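Local coordinates for chitin biosynthesis protein CHS5 (Saccharomyces cerevisiae, PDB 4IN3), which forms part of the exomer complex at the trans-Golgi network, which mediates export of specific cargo proteins, including the chitin synthase CHS3, at residues S8-L13 with K51-Q56; L12-K17 with L24-D29. One frame throughout, in Å; residues are numbered along the deposited sequence.

Contact 1: residues S8-L13 with K51-Q56; sequences SVDVLL and KMQVSQ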
ATOM      1  N   SER A   8      11.828 -39.432  -5.679  1.00 71.82           N
ATOM      2  CA  SER A   8      10.798 -38.941  -4.770  1.00 70.03           C
ATOM      3  C   SER A   8      11.398 -38.019  -3.707  1.00 72.29           C
ATOM      4  O   SER A   8      12.587 -38.107  -3.395  1.00 78.29           O
ATOM      5  CB  SER A   8      10.077 -40.112  -4.100  1.00 83.80           C
ATOM      6  OG  SER A   8       9.118 -39.656  -3.162  1.00101.15           O
ATOM      7  N   VAL A   9      10.572 -37.131  -3.160  1.00 79.42           N
ATOM      8  CA  VAL A   9      11.023 -36.187  -2.140  1.00 69.69           C
ATOM      9  C   VAL A   9      10.159 -36.263  -0.882  1.00 72.51           C
ATOM     10  O   VAL A   9       8.972 -35.936  -0.915  1.00 71.34           O
ATOM     11  CB  VAL A   9      11.016 -34.740  -2.672  1.00 62.01           C
ATOM     12  CG1 VAL A   9      11.378 -33.762  -1.562  1.00 55.69           C
ATOM     13  CG2 VAL A   9      11.971 -34.600  -3.850  1.00 52.34           C
ATOM     14  N   ASP A  10      10.758 -36.692   0.225  1.00 84.23           N
ATOM     15  CA  ASP A  10      10.035 -36.813   1.489  1.00 87.12           C
ATOM     16  C   ASP A  10      10.320 -35.635   2.416  1.00 81.29           C
ATOM     17  O   ASP A  10      11.470 -35.364   2.760  1.00 83.88           O
ATOM     18  CB  ASP A  10      10.388 -38.124   2.196  1.00 95.38           C
ATOM     19  CG  ASP A  10       9.943 -39.347   1.417  1.00 97.31           C
ATOM     20  OD1 ASP A  10       8.744 -39.691   1.485  1.00 89.77           O
ATOM     21  OD2 ASP A  10      10.792 -39.971   0.745  1.00105.42           O
ATOM     22  N   VAL A  11       9.265 -34.932   2.816  1.00 77.13           N
ATOM     23  CA  VAL A  11       9.416 -33.792   3.714  1.00 83.23           C
ATOM     24  C   VAL A  11       8.548 -33.937   4.960  1.00 88.76           C
ATOM     25  O   VAL A  11       7.480 -34.543   4.917  1.00 85.20           O
ATOM     26  CB  VAL A  11       9.034 -32.466   3.029  1.00 90.91           C
ATOM     27  CG1 VAL A  11       9.085 -31.315   4.030  1.00104.11           C
ATOM     28  CG2 VAL A  11       9.949 -32.183   1.849  1.00 87.27           C
ATOM     29  N   LEU A  12       9.019 -33.384   6.073  1.00 85.47           N
ATOM     30  CA  LEU A  12       8.192 -33.254   7.266  1.00 71.95           C
ATOM     31  C   LEU A  12       7.843 -31.780   7.452  1.00 74.42           C
ATOM     32  O   LEU A  12       8.702 -30.906   7.313  1.00 84.27           O
ATOM     33  CB  LEU A  12       8.909 -33.789   8.507  1.00 65.39           C
ATOM     34  CG  LEU A  12       8.468 -35.169   9.002  1.00 77.85           C
ATOM     35  CD1 LEU A  12       8.936 -36.275   8.064  1.00 92.59           C
ATOM     36  CD2 LEU A  12       8.962 -35.408  10.422  1.00 75.58           C
ATOM     37  N   LEU A  13       6.579 -31.498   7.741  1.00 73.36           N
ATOM     38  CA  LEU A  13       6.160 -30.121   7.970  1.00 74.54           C
ATOM     39  C   LEU A  13       5.330 -30.012   9.245  1.00 78.26           C
ATOM     40  O   LEU A  13       4.667 -30.969   9.657  1.00 75.99           O
ATOM     41  CB  LEU A  13       5.382 -29.571   6.768  1.00 72.76           C
ATOM     42  CG  LEU A  13       6.136 -29.488   5.437  1.00 69.41           C
ATOM     43  CD1 LEU A  13       5.887 -30.727   4.586  1.00 65.14           C
ATOM     44  CD2 LEU A  13       5.764 -28.219   4.673  1.00 71.67           C
ATOM     45  N   LYS A  51       3.622 -35.582   6.911  1.00 75.81           N
ATOM     46  CA  LYS A  51       4.626 -35.991   5.934  1.00 71.83           C
ATOM     47  C   LYS A  51       4.117 -35.780   4.513  1.00 72.50           C
ATOM     48  O   LYS A  51       3.034 -36.246   4.149  1.00 69.43           O
ATOM     49  CB  LYS A  51       5.030 -37.455   6.126  1.00 75.43           C
ATOM     50  CG  LYS A  51       5.908 -38.002   4.996  1.00 92.53           C
ATOM     51  CD  LYS A  51       6.220 -39.484   5.184  1.00 98.71           C
ATOM     52  CE  LYS A  51       7.594 -39.696   5.809  1.00 99.91           C
ATOM     53  NZ  LYS A  51       7.849 -41.138   6.109  1.00100.80           N
ATOM     54  N   MET A  52       4.904 -35.070   3.715  1.00 66.97           N
ATOM     55  CA  MET A  52       4.564 -34.841   2.322  1.00 53.68           C
ATOM     56  C   MET A  52       5.522 -35.624   1.428  1.00 59.83           C
ATOM     57  O   MET A  52       6.735 -35.389   1.432  1.00 66.43           O
ATOM     58  CB  MET A  52       4.616 -33.351   1.991  1.00 49.32           C
ATOM     59  CG  MET A  52       4.013 -33.001   0.643  1.00 50.65           C
ATOM     60  SD  MET A  52       3.804 -31.219   0.445  1.00101.90           S
ATOM     61  CE  MET A  52       2.900 -30.816   1.943  1.00 48.81           C
ATOM     62  N   GLN A  53       4.963 -36.569   0.679  1.00 70.39           N
ATOM     63  CA  GLN A  53       5.737 -37.413  -0.218  1.00 77.99           C
ATOM     64  C   GLN A  53       5.475 -36.965  -1.648  1.00 80.06           C
ATOM     65  O   GLN A  53       4.465 -37.331  -2.253  1.00 81.67           O
ATOM     66  CB  GLN A  53       5.345 -38.881  -0.033  1.00 94.93           C
ATOM     67  CG  GLN A  53       5.736 -39.441   1.324  1.00120.74           C
ATOM     68  CD  GLN A  53       5.280 -40.874   1.526  1.00139.31           C
ATOM     69  OE1 GLN A  53       4.313 -41.325   0.907  1.00146.48           O
ATOM     70  NE2 GLN A  53       5.972 -41.597   2.399  1.00143.63           N
ATOM     71  N   VAL A  54       6.387 -36.161  -2.182  1.00 76.93           N
ATOM     72  CA  VAL A  54       6.217 -35.589  -3.509  1.00 69.79           C
ATOM     73  C   VAL A  54       6.859 -36.481  -4.560  1.00 78.34           C
ATOM     74  O   VAL A  54       8.079 -36.658  -4.582  1.00 68.45           O
ATOM     75  CB  VAL A  54       6.830 -34.184  -3.595  1.00 65.33           C
ATOM     76  CG1 VAL A  54       6.338 -33.470  -4.842  1.00 65.60           C
ATOM     77  CG2 VAL A  54       6.477 -33.381  -2.351  1.00 63.94           C
ATOM     78  N   SER A  55       6.029 -37.052  -5.426  1.00 87.75           N
ATOM     79  CA  SER A  55       6.515 -37.908  -6.498  1.00 76.86           C
ATOM     80  C   SER A  55       6.114 -37.322  -7.845  1.00 78.24           C
ATOM     81  O   SER A  55       5.267 -36.432  -7.911  1.00 84.64           O
ATOM     82  CB  SER A  55       5.949 -39.320  -6.349  1.00 72.86           C
ATOM     83  OG  SER A  55       6.495 -40.190  -7.322  1.00 90.67           O
ATOM     84  N   GLN A  56       6.729 -37.811  -8.917  1.00 76.72           N
ATOM     85  CA  GLN A  56       6.418 -37.316 -10.250  1.00 76.33           C
ATOM     86  C   GLN A  56       5.422 -38.271 -10.901  1.00 86.87           C
ATOM     87  O   GLN A  56       5.108 -39.324 -10.344  1.00 93.93           O
ATOM     88  CB  GLN A  56       7.704 -37.252 -11.079  1.00 74.47           C
ATOM     89  CG  GLN A  56       7.669 -36.305 -12.270  1.00 81.29           C
ATOM     90  CD  GLN A  56       8.985 -36.283 -13.034  1.00 81.60           C
ATOM     91  OE1 GLN A  56      10.048 -36.571 -12.479  1.00 84.47           O
ATOM     92  NE2 GLN A  56       8.915 -35.948 -14.319  1.00 77.52           N
TER
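Leu-13 crosses obliquely over the root of Met-52: its CD1 lies 3.9 Å from CB of Met-52 and near the terminal CE, because the Met chain, extended as far as SD, bends at its last torsion (chi3 -52°). Next along the ladder, the antiparallel pairs Val-11/Met-52 and Val-9/Val-54 put their side chains on this same apolar face, with CB of Val-9 4.3 Å from CB of Val-54. Both are hydrogen-bonded pairs: Val-9 N to Val-54 O, Val-54 N to Val-9 O, Val-11 N to Met-52 O and Met-52 N to Val-11 O are all 2.9 Å and lie in the carbonyl planes. The other face is mixed: Asp-10, Gln-53 and Lys-51 share it with Leu-12, whose CD1 nears Lys-51 CE. There Asp-10 and Gln-53 run side by side, carboxylate and amide planes 74° apart, while Asp-10 OD1 stays 4.9 Å from NZ of Lys-51. A second CHS5 subunit pairs its own strand with 51-56 and sets Leu-39 on Val-9, Val-11 and Val-54, and Phe-35 on Met-52. The chemistry is thus two-faced: the apolar side serves the dimer interface, while Asp-10 and Lys-51, not in contact, may attract each other weakly.

Contact 2: residues L12-K17 with L24-D29; sequences LLTVGK and LLTTQD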
ATOM      1  N   LEU A  12       9.019 -33.384   6.073  1.00 85.47           N
ATOM      2  CA  LEU A  12       8.192 -33.254   7.266  1.00 71.95           C
ATOM      3  C   LEU A  12       7.843 -31.780   7.452  1.00 74.42           C
ATOM      4  O   LEU A  12       8.702 -30.906   7.313  1.00 84.27           O
ATOM      5  CB  LEU A  12       8.909 -33.789   8.507  1.00 65.39           C
ATOM      6  CG  LEU A  12       8.468 -35.169   9.002  1.00 77.85           C
ATOM      7  CD1 LEU A  12       8.936 -36.275   8.064  1.00 92.59           C
ATOM      8  CD2 LEU A  12       8.962 -35.408  10.422  1.00 75.58           C
ATOM      9  N   LEU A  13       6.579 -31.498   7.741  1.00 73.36           N
ATOM     10  CA  LEU A  13       6.160 -30.121   7.970  1.00 74.54           C
ATOM     11  C   LEU A  13       5.330 -30.012   9.245  1.00 78.26           C
ATOM     12  O   LEU A  13       4.667 -30.969   9.657  1.00 75.99           O
ATOM     13  CB  LEU A  13       5.382 -29.571   6.768  1.00 72.76           C
ATOM     14  CG  LEU A  13       6.136 -29.488   5.437  1.00 69.41           C
ATOM     15  CD1 LEU A  13       5.887 -30.727   4.586  1.00 65.14           C
ATOM     16  CD2 LEU A  13       5.764 -28.219   4.673  1.00 71.67           C
ATOM     17  N   THR A  14       5.386 -28.844   9.875  1.00 74.50           N
ATOM     18  CA  THR A  14       4.630 -28.596  11.093  1.00 77.62           C
ATOM     19  C   THR A  14       3.463 -27.661  10.801  1.00 83.60           C
ATOM     20  O   THR A  14       3.640 -26.602  10.193  1.00 87.12           O
ATOM     21  CB  THR A  14       5.518 -27.981  12.192  1.00 69.62           C
ATOM     22  OG1 THR A  14       6.682 -28.797  12.385  1.00 85.00           O
ATOM     23  CG2 THR A  14       4.747 -27.881  13.502  1.00 61.23           C
ATOM     24  N   VAL A  15       2.270 -28.056  11.239  1.00 70.88           N
ATOM     25  CA  VAL A  15       1.063 -27.268  10.996  1.00 75.58           C
ATOM     26  C   VAL A  15       0.965 -26.087  11.973  1.00 84.34           C
ATOM     27  O   VAL A  15       0.788 -26.276  13.177  1.00 83.20           O
ATOM     28  CB  VAL A  15      -0.205 -28.141  11.086  1.00 80.95           C
ATOM     29  CG1 VAL A  15      -1.434 -27.326  10.735  1.00 75.36           C
ATOM     30  CG2 VAL A  15      -0.078 -29.351  10.161  1.00 85.13           C
ATOM     31  N   GLY A  16       1.079 -24.873  11.437  1.00 97.56           N
ATOM     32  CA  GLY A  16       1.130 -23.649  12.228  1.00101.72           C
ATOM     33  C   GLY A  16      -0.199 -22.916  12.326  1.00107.32           C
ATOM     34  O   GLY A  16      -1.251 -23.558  12.391  1.00114.24           O
ATOM     35  N   LYS A  17      -0.149 -21.579  12.349  1.00105.30           N
ATOM     36  CA  LYS A  17      -1.356 -20.744  12.366  1.00109.02           C
ATOM     37  C   LYS A  17      -2.304 -21.175  11.246  1.00115.34           C
ATOM     38  O   LYS A  17      -1.883 -21.393  10.105  1.00116.24           O
ATOM     39  CB  LYS A  17      -0.999 -19.260  12.208  1.00104.62           C
ATOM     40  CG  LYS A  17      -1.976 -18.300  12.886  1.00115.34           C
ATOM     41  CD  LYS A  17      -1.490 -16.854  12.814  1.00119.62           C
ATOM     42  CE  LYS A  17      -2.309 -16.037  11.825  1.00121.32           C
ATOM     43  NZ  LYS A  17      -1.849 -14.623  11.751  1.00114.77           N
ATOM     44  N   LEU A  24      -0.487 -22.534   7.459  1.00 93.59           N
ATOM     45  CA  LEU A  24       0.883 -22.143   7.184  1.00 88.41           C
ATOM     46  C   LEU A  24       1.759 -23.265   7.736  1.00 79.60           C
ATOM     47  O   LEU A  24       1.632 -23.661   8.901  1.00 73.91           O
ATOM     48  CB  LEU A  24       1.217 -20.809   7.849  1.00 85.77           C
ATOM     49  CG  LEU A  24       0.419 -19.580   7.404  1.00 86.60           C
ATOM     50  CD1 LEU A  24       0.930 -18.331   8.120  1.00 85.59           C
ATOM     51  CD2 LEU A  24       0.471 -19.385   5.894  1.00 86.76           C
ATOM     52  N   LEU A  25       2.627 -23.807   6.891  1.00 77.08           N
ATOM     53  CA  LEU A  25       3.428 -24.954   7.293  1.00 68.84           C
ATOM     54  C   LEU A  25       4.896 -24.550   7.363  1.00 69.22           C
ATOM     55  O   LEU A  25       5.364 -23.748   6.555  1.00 61.02           O
ATOM     56  CB  LEU A  25       3.229 -26.109   6.311  1.00 70.36           C
ATOM     57  CG  LEU A  25       1.783 -26.440   5.927  1.00 67.90           C
ATOM     58  CD1 LEU A  25       1.745 -27.454   4.791  1.00 64.20           C
ATOM     59  CD2 LEU A  25       0.990 -26.955   7.122  1.00 68.92           C
ATOM     60  N   THR A  26       5.619 -25.093   8.336  1.00 77.62           N
ATOM     61  CA  THR A  26       7.030 -24.762   8.499  1.00 78.51           C
ATOM     62  C   THR A  26       7.914 -26.002   8.448  1.00 82.00           C
ATOM     63  O   THR A  26       7.600 -27.027   9.056  1.00 88.56           O
ATOM     64  CB  THR A  26       7.302 -24.009   9.816  1.00 73.37           C
ATOM     65  OG1 THR A  26       7.013 -24.861  10.931  1.00 86.26           O
ATOM     66  CG2 THR A  26       6.453 -22.745   9.906  1.00 58.59           C
ATOM     67  N   THR A  27       9.016 -25.900   7.713  1.00 77.25           N
ATOM     68  CA  THR A  27      10.013 -26.962   7.681  1.00 66.70           C
ATOM     69  C   THR A  27      11.172 -26.620   8.616  1.00 72.19           C
ATOM     70  O   THR A  27      11.200 -25.540   9.207  1.00 67.63           O
ATOM     71  CB  THR A  27      10.540 -27.194   6.257  1.00 64.97           C
ATOM     72  OG1 THR A  27      10.875 -25.933   5.666  1.00 70.92           O
ATOM     73  CG2 THR A  27       9.483 -27.876   5.408  1.00 65.77           C
ATOM     74  N   GLN A  28      12.125 -27.538   8.747  1.00 82.08           N
ATOM     75  CA  GLN A  28      13.274 -27.313   9.618  1.00 77.58           C
ATOM     76  C   GLN A  28      14.359 -26.499   8.918  1.00 72.14           C
ATOM     77  O   GLN A  28      15.264 -25.971   9.564  1.00 73.78           O
ATOM     78  CB  GLN A  28      13.829 -28.638  10.149  1.00 85.56           C
ATOM     79  CG  GLN A  28      13.066 -29.182  11.353  1.00104.22           C
ATOM     80  CD  GLN A  28      12.652 -30.628  11.182  1.00125.55           C
ATOM     81  OE1 GLN A  28      12.754 -31.191  10.091  1.00130.55           O
ATOM     82  NE2 GLN A  28      12.180 -31.241  12.263  1.00131.26           N
ATOM     83  N   ASP A  29      14.248 -26.390   7.597  1.00 74.25           N
ATOM     84  CA  ASP A  29      15.160 -25.568   6.804  1.00 81.74           C
ATOM     85  C   ASP A  29      14.602 -24.154   6.625  1.00 82.48           C
ATOM     86  O   ASP A  29      15.128 -23.354   5.860  1.00 98.10           O
ATOM     87  CB  ASP A  29      15.503 -26.229   5.463  1.00 97.69           C
ATOM     88  CG  ASP A  29      14.308 -26.884   4.809  1.00123.65           C
ATOM     89  OD1 ASP A  29      13.244 -26.237   4.722  1.00135.52           O
ATOM     90  OD2 ASP A  29      14.439 -28.050   4.377  1.00132.29           O
TER
HETATM   91  O   HOH W   1      11.367 -30.134   7.632  1.00 48.42           O
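Leu-25 reaches across to strand 12-16 with both ends of its side chain. Its CG stands anti to the carbonyl carbon (chi1 -47°) and the chain then runs on extended, so that CD2 lies alongside Val-15, 4.0 Å from CG2, the two side chains pointing the same way. Its CB meets CD2 of Leu-13 at 3.7 Å, and these two leucines cross at about a right angle. Thr-27 continues the apolar row: its methyl CG2 sits beside Leu-13 CG, also 3.7 Å away, because OG1 takes the crowded position between backbone N and carbonyl carbon (chi1 48°). That hydroxyl, turned from the leucine, donates to Asp-29 OD1 at 2.6 Å, meeting it from above the carboxylate plane, and is also bonded to the backbone N of His-31.

Thr-26 likewise holds OG1 in the crowded position (chi1 65°), near CB of Thr-14, on the face they share, away from Leu-25; OG1 is hydrogen-bonded to OD1 of Asn-378 of the BCH1 chain. In the backbone, Thr-14 and Thr-26 form a hydrogen-bonded antiparallel pair. Toward the hairpin end, Gly-16 N gives to Leu-24 O at 2.9 Å and Leu-24 N to Lys-17 O at 3.2 Å, both nearly along the C=O axis, so the consecutive residues Gly-16 and Lys-17 both bond to Leu-24, a bulge-like pattern. At the other end a water bridges Leu-12 O, to which it donates at 2.8 Å, and both the N and OE1 of Gln-28. The threonines' torsions divide their roles: Thr-27 gives its methyl to Leu-13 and its hydroxyl to the turn that follows, while Thr-26 directs its hydroxyl to BCH1, so this face meets BCH1 by a hydrogen bond as well as by packing.

Both contacts grow from strand 9-18, which lies between 49-57 and 22-26 in one antiparallel sheet, and they share Leu-12 and Leu-13. Contact 1 is only partly buried within the assembly, with a more open side that carries Asp-10 and Lys-51; contact 2, the first hairpin, is buried, as are six of its ten touching residues. Leu-13 packs against a neighbour in each, and the methyls Val-11 CG1 and Thr-27 CG2, 3.7 Å apart, carry the apolar face from one to the other. Both touch the second CHS5 copy, but contact 1 does so through apolar packing and sheet extension, whereas contact 2 also meets BCH1, with hydroxyl and backbone hydrogen bonds.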